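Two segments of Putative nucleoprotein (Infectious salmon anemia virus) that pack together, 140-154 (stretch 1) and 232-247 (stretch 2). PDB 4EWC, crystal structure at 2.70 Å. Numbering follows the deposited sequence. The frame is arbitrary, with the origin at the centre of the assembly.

Stretch 1 (140-154) VSNMAYNLSLFIGMV
Stretch 2 (232-247) AFRQSRPKRSDYRKGQ

The most distinctive feature of this contact is a flat stack: the guanidinium of Arg244 lies on one face of the Tyr145 ring, planes at 16°, with Arg244 CZ 3.7 Å from the ring centroid, a cation-pi arrangement. An extended arginine (chi1 m, chi2 and chi3 t) reaches the ring, which Tyr145 presents with chi1 t and chi2 84°.

Ser141 immediately precedes the helix, which runs from Asn142 through Val154 and on beyond the stretch; Ser141 OG caps it, accepting from Ala144 N at 3.2 Å. Stretch 2 begins as the last turn of a helix, 232-236, whose axis makes 126° with the first and passes 10.2 Å from it. Arg237 (phi/psi -73/160) leaves the helical conformation, and the chain then runs back along helix 142-154 in the opposite sense, CA register pairing Val154 with Arg237, Phe150 with Pro238, Asn146 with Tyr243 and Asn142 with Arg244.

Two hydrogen bonds fasten this return. Buried Asn146 (chi1 m, chi2 -16°) suits the place because its amide pairs with both backbone groups of Arg244 (-86/122): Arg244 N gives to Asn146 OD1 at 2.9 Å, and Asn146 ND2 gives to Arg244 O at 3.0 Å.

Beyond it, largely hydrocarbon side chains suit the apolar packing. Pro238 (-61/152) offers a compact ring, its CG 3.9 Å from Leu149 CG (t, p). Phe150 (t, -78°) and Phe233 (t, 56°) meet rim to rim, centroids 5.9 Å apart, planes at 67°. Val154 (t) sets CG2 3.8 Å from Phe233 CE1. Selenomethionine Met153 (m, t, p), flexible and partly exposed, lays SE 3.9 Å from Pro238 CB. Arg240 to Asp242 have helical phi/psi without the regular bonds; Asp242 OD2 accepts from Lys239 N at 2.8 Å, and Asp242 N gives to Lys239 O at 2.9 Å. Buried Tyr243 (-75/151, chi1 m) then brings OH to the Phe150 ring edge, 3.7 Å from Phe150 CD2. The contact buries 833 Å², both sides summed.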

# COMPACT_ATOMS: atom_id res chain seq x y z
N VAL A 140 -1.86 32.42 10.46
CA VAL A 140 -0.60 33.18 10.57
C VAL A 140 -0.17 33.84 9.25
O VAL A 140 -0.09 35.08 9.16
CB VAL A 140 0.55 32.31 11.15
CG1 VAL A 140 1.78 33.17 11.44
CG2 VAL A 140 0.09 31.63 12.42
N SER A 141 0.10 33.05 8.22
CA SER A 141 0.54 33.63 6.95
C SER A 141 -0.58 34.48 6.34
O SER A 141 -1.76 34.28 6.64
CB SER A 141 1.05 32.56 5.98
OG SER A 141 -0.01 32.01 5.21
N ASN A 142 -0.20 35.44 5.50
CA ASN A 142 -1.18 36.37 4.95
C ASN A 142 -2.20 35.66 4.12
O ASN A 142 -3.39 35.90 4.22
CB ASN A 142 -0.52 37.41 4.05
CG ASN A 142 0.18 38.50 4.84
OD1 ASN A 142 -0.09 38.71 6.03
ND2 ASN A 142 1.05 39.22 4.15
N MSE A 143 -1.68 34.80 3.24
CA MSE A 143 -2.49 34.09 2.30
C MSE A 143 -3.46 33.23 3.08
O MSE A 143 -4.61 33.11 2.68
CB MSE A 143 -1.63 33.24 1.39
CG MSE A 143 -2.40 32.49 0.34
SE MSE A 143 -3.30 33.71 -0.92
CE MSE A 143 -1.74 34.40 -1.86
N ALA A 144 -3.01 32.64 4.18
CA ALA A 144 -3.89 31.82 5.00
C ALA A 144 -5.00 32.66 5.61
O ALA A 144 -6.19 32.31 5.52
CB ALA A 144 -3.10 31.11 6.08
N TYR A 145 -4.62 33.76 6.25
CA TYR A 145 -5.59 34.65 6.91
C TYR A 145 -6.60 35.20 5.91
O TYR A 145 -7.78 35.34 6.21
CB TYR A 145 -4.87 35.79 7.64
CG TYR A 145 -5.83 36.81 8.22
CD1 TYR A 145 -6.42 36.60 9.47
CD2 TYR A 145 -6.17 37.96 7.51
CE1 TYR A 145 -7.31 37.53 10.00
CE2 TYR A 145 -7.06 38.89 8.04
CZ TYR A 145 -7.63 38.67 9.28
OH TYR A 145 -8.52 39.58 9.81
N ASN A 146 -6.11 35.50 4.70
CA ASN A 146 -6.96 36.04 3.64
C ASN A 146 -7.97 35.03 3.15
O ASN A 146 -9.13 35.35 2.92
CB ASN A 146 -6.10 36.55 2.48
CG ASN A 146 -5.38 37.83 2.82
OD1 ASN A 146 -5.72 38.50 3.80
ND2 ASN A 146 -4.39 38.19 2.02
N LEU A 147 -7.50 33.80 3.00
CA LEU A 147 -8.36 32.71 2.58
C LEU A 147 -9.42 32.42 3.64
O LEU A 147 -10.57 32.22 3.28
CB LEU A 147 -7.55 31.45 2.22
CG LEU A 147 -8.39 30.23 1.83
CD1 LEU A 147 -9.16 30.44 0.53
CD2 LEU A 147 -7.51 28.99 1.74
N SER A 148 -9.06 32.42 4.92
CA SER A 148 -10.06 32.22 5.97
C SER A 148 -11.05 33.36 6.05
O SER A 148 -12.23 33.16 6.35
CB SER A 148 -9.42 32.01 7.35
OG SER A 148 -8.78 30.76 7.43
N LEU A 149 -10.57 34.57 5.79
CA LEU A 149 -11.44 35.74 5.81
C LEU A 149 -12.43 35.63 4.66
O LEU A 149 -13.64 35.75 4.84
CB LEU A 149 -10.62 37.02 5.70
CG LEU A 149 -11.45 38.30 5.72
CD1 LEU A 149 -12.39 38.24 6.90
CD2 LEU A 149 -10.59 39.54 5.79
N PHE A 150 -11.88 35.39 3.47
CA PHE A 150 -12.65 35.15 2.27
C PHE A 150 -13.74 34.13 2.51
O PHE A 150 -14.91 34.38 2.21
CB PHE A 150 -11.74 34.70 1.12
CG PHE A 150 -12.47 34.49 -0.19
CD1 PHE A 150 -13.21 33.34 -0.42
CD2 PHE A 150 -12.39 35.44 -1.19
CE1 PHE A 150 -13.87 33.16 -1.61
CE2 PHE A 150 -13.04 35.27 -2.38
CZ PHE A 150 -13.78 34.13 -2.60
N ILE A 151 -13.37 32.96 3.02
CA ILE A 151 -14.34 31.90 3.25
C ILE A 151 -15.40 32.33 4.27
O ILE A 151 -16.59 32.24 4.01
CB ILE A 151 -13.69 30.57 3.65
CG1 ILE A 151 -12.91 29.99 2.46
CG2 ILE A 151 -14.75 29.57 4.09
CD1 ILE A 151 -11.90 28.91 2.84
N GLY A 152 -14.96 32.83 5.42
CA GLY A 152 -15.88 33.32 6.43
C GLY A 152 -16.89 34.38 5.99
O GLY A 152 -17.96 34.50 6.60
N MSE A 153 -16.56 35.13 4.94
CA MSE A 153 -17.46 36.18 4.43
C MSE A 153 -18.28 35.71 3.24
O MSE A 153 -19.45 36.10 3.10
CB MSE A 153 -16.70 37.47 4.10
CG MSE A 153 -16.34 38.27 5.34
SE MSE A 153 -15.42 39.93 4.90
CE MSE A 153 -16.90 40.85 4.09
N VAL A 154 -17.69 34.88 2.39
CA VAL A 154 -18.35 34.43 1.17
C VAL A 154 -19.33 33.30 1.44
O VAL A 154 -20.48 33.36 1.01
CB VAL A 154 -17.31 34.09 0.06
CG1 VAL A 154 -17.96 33.41 -1.18
CG2 VAL A 154 -16.53 35.34 -0.36
N ALA A 232 -24.06 39.33 -5.59
CA ALA A 232 -24.06 38.91 -4.20
C ALA A 232 -22.64 38.58 -3.76
O ALA A 232 -22.18 39.00 -2.69
CB ALA A 232 -24.96 37.70 -4.02
N PHE A 233 -21.95 37.83 -4.60
CA PHE A 233 -20.54 37.51 -4.39
C PHE A 233 -19.66 38.78 -4.30
O PHE A 233 -18.96 38.97 -3.30
CB PHE A 233 -20.06 36.55 -5.48
CG PHE A 233 -18.58 36.25 -5.42
CD1 PHE A 233 -18.02 35.76 -4.26
CD2 PHE A 233 -17.76 36.45 -6.53
CE1 PHE A 233 -16.67 35.47 -4.20
CE2 PHE A 233 -16.41 36.17 -6.49
CZ PHE A 233 -15.85 35.68 -5.32
N ARG A 234 -19.70 39.63 -5.31
CA ARG A 234 -18.85 40.84 -5.36
C ARG A 234 -19.03 41.80 -4.16
O ARG A 234 -18.12 42.55 -3.81
CB ARG A 234 -19.10 41.61 -6.66
CG ARG A 234 -18.82 40.83 -7.92
CD ARG A 234 -17.35 40.52 -8.06
NE ARG A 234 -17.08 39.61 -9.19
CZ ARG A 234 -16.76 40.00 -10.42
NH1 ARG A 234 -16.68 41.30 -10.70
NH2 ARG A 234 -16.52 39.11 -11.36
N GLN A 235 -20.21 41.76 -3.54
CA GLN A 235 -20.50 42.63 -2.42
C GLN A 235 -20.20 41.98 -1.10
O GLN A 235 -19.84 42.66 -0.13
CB GLN A 235 -21.98 43.02 -2.44
CG GLN A 235 -22.30 43.90 -3.58
CD GLN A 235 -23.54 44.71 -3.35
OE1 GLN A 235 -24.29 44.46 -2.40
NE2 GLN A 235 -23.78 45.69 -4.21
N SER A 236 -20.37 40.67 -1.05
CA SER A 236 -20.17 39.94 0.18
C SER A 236 -18.72 39.69 0.48
O SER A 236 -18.36 39.54 1.63
CB SER A 236 -20.91 38.61 0.13
OG SER A 236 -22.30 38.82 0.01
N ARG A 237 -17.89 39.62 -0.56
CA ARG A 237 -16.51 39.19 -0.35
C ARG A 237 -15.67 40.26 0.35
O ARG A 237 -16.04 41.43 0.35
CB ARG A 237 -15.90 38.73 -1.67
CG ARG A 237 -15.81 39.81 -2.71
CD ARG A 237 -15.31 39.26 -4.02
NE ARG A 237 -15.14 40.36 -4.97
CZ ARG A 237 -14.64 40.24 -6.18
NH1 ARG A 237 -14.22 39.06 -6.64
NH2 ARG A 237 -14.55 41.31 -6.94
N PRO A 238 -14.53 39.87 0.96
CA PRO A 238 -13.78 40.86 1.73
C PRO A 238 -13.31 42.02 0.85
O PRO A 238 -13.14 41.84 -0.37
CB PRO A 238 -12.57 40.08 2.27
CG PRO A 238 -12.95 38.64 2.14
CD PRO A 238 -13.83 38.56 0.93
N LYS A 239 -13.15 43.20 1.47
CA LYS A 239 -12.67 44.38 0.76
C LYS A 239 -11.15 44.38 0.79
O LYS A 239 -10.54 43.64 1.56
CB LYS A 239 -13.19 45.65 1.42
CG LYS A 239 -14.71 45.81 1.44
CD LYS A 239 -15.28 46.07 0.05
CE LYS A 239 -16.23 44.95 -0.36
NZ LYS A 239 -16.99 45.22 -1.62
N ARG A 240 -10.54 45.21 -0.04
CA ARG A 240 -9.09 45.36 -0.07
C ARG A 240 -8.50 45.64 1.31
O ARG A 240 -7.39 45.17 1.62
CB ARG A 240 -8.68 46.45 -1.07
CG ARG A 240 -7.30 47.06 -0.84
CD ARG A 240 -6.22 46.38 -1.66
NE ARG A 240 -4.86 46.81 -1.25
CZ ARG A 240 -4.02 47.51 -2.02
NH1 ARG A 240 -4.35 47.86 -3.26
NH2 ARG A 240 -2.83 47.83 -1.55
N SER A 241 -9.23 46.39 2.13
CA SER A 241 -8.70 46.78 3.44
C SER A 241 -8.84 45.65 4.44
O SER A 241 -8.11 45.59 5.42
CB SER A 241 -9.37 48.06 3.97
OG SER A 241 -10.76 47.89 4.14
N ASP A 242 -9.77 44.75 4.17
CA ASP A 242 -10.01 43.62 5.05
C ASP A 242 -8.81 42.65 5.06
O ASP A 242 -8.48 42.08 6.10
CB ASP A 242 -11.30 42.90 4.65
CG ASP A 242 -12.54 43.72 4.95
OD1 ASP A 242 -12.51 44.48 5.95
OD2 ASP A 242 -13.54 43.63 4.19
N TYR A 243 -8.18 42.49 3.90
CA TYR A 243 -7.05 41.57 3.74
C TYR A 243 -5.73 42.08 4.35
O TYR A 243 -5.48 43.28 4.41
CB TYR A 243 -6.79 41.31 2.26
CG TYR A 243 -7.91 40.64 1.50
CD1 TYR A 243 -8.35 39.37 1.85
CD2 TYR A 243 -8.48 41.26 0.38
CE1 TYR A 243 -9.36 38.75 1.14
CE2 TYR A 243 -9.48 40.63 -0.35
CZ TYR A 243 -9.92 39.38 0.03
OH TYR A 243 -10.92 38.76 -0.67
N ARG A 244 -4.88 41.14 4.77
CA ARG A 244 -3.50 41.44 5.08
C ARG A 244 -2.65 41.35 3.82
O ARG A 244 -2.62 40.31 3.15
CB ARG A 244 -2.95 40.48 6.14
CG ARG A 244 -3.71 40.52 7.44
CD ARG A 244 -3.01 39.66 8.46
NE ARG A 244 -3.84 39.47 9.64
CZ ARG A 244 -3.60 38.55 10.57
NH1 ARG A 244 -2.56 37.74 10.46
NH2 ARG A 244 -4.41 38.44 11.60
N LYS A 245 -1.98 42.45 3.50
CA LYS A 245 -1.11 42.51 2.33
C LYS A 245 0.22 43.09 2.78
O LYS A 245 0.26 43.92 3.70
CB LYS A 245 -1.75 43.39 1.26
N GLY A 246 1.31 42.65 2.16
CA GLY A 246 2.63 43.15 2.50
C GLY A 246 2.75 44.61 2.13
O GLY A 246 1.94 45.12 1.35
N GLN A 247 3.74 45.31 2.66
CA GLN A 247 3.85 46.74 2.39
C GLN A 247 4.09 47.01 0.91
O GLN A 247 4.85 46.30 0.24
CB GLN A 247 4.92 47.39 3.27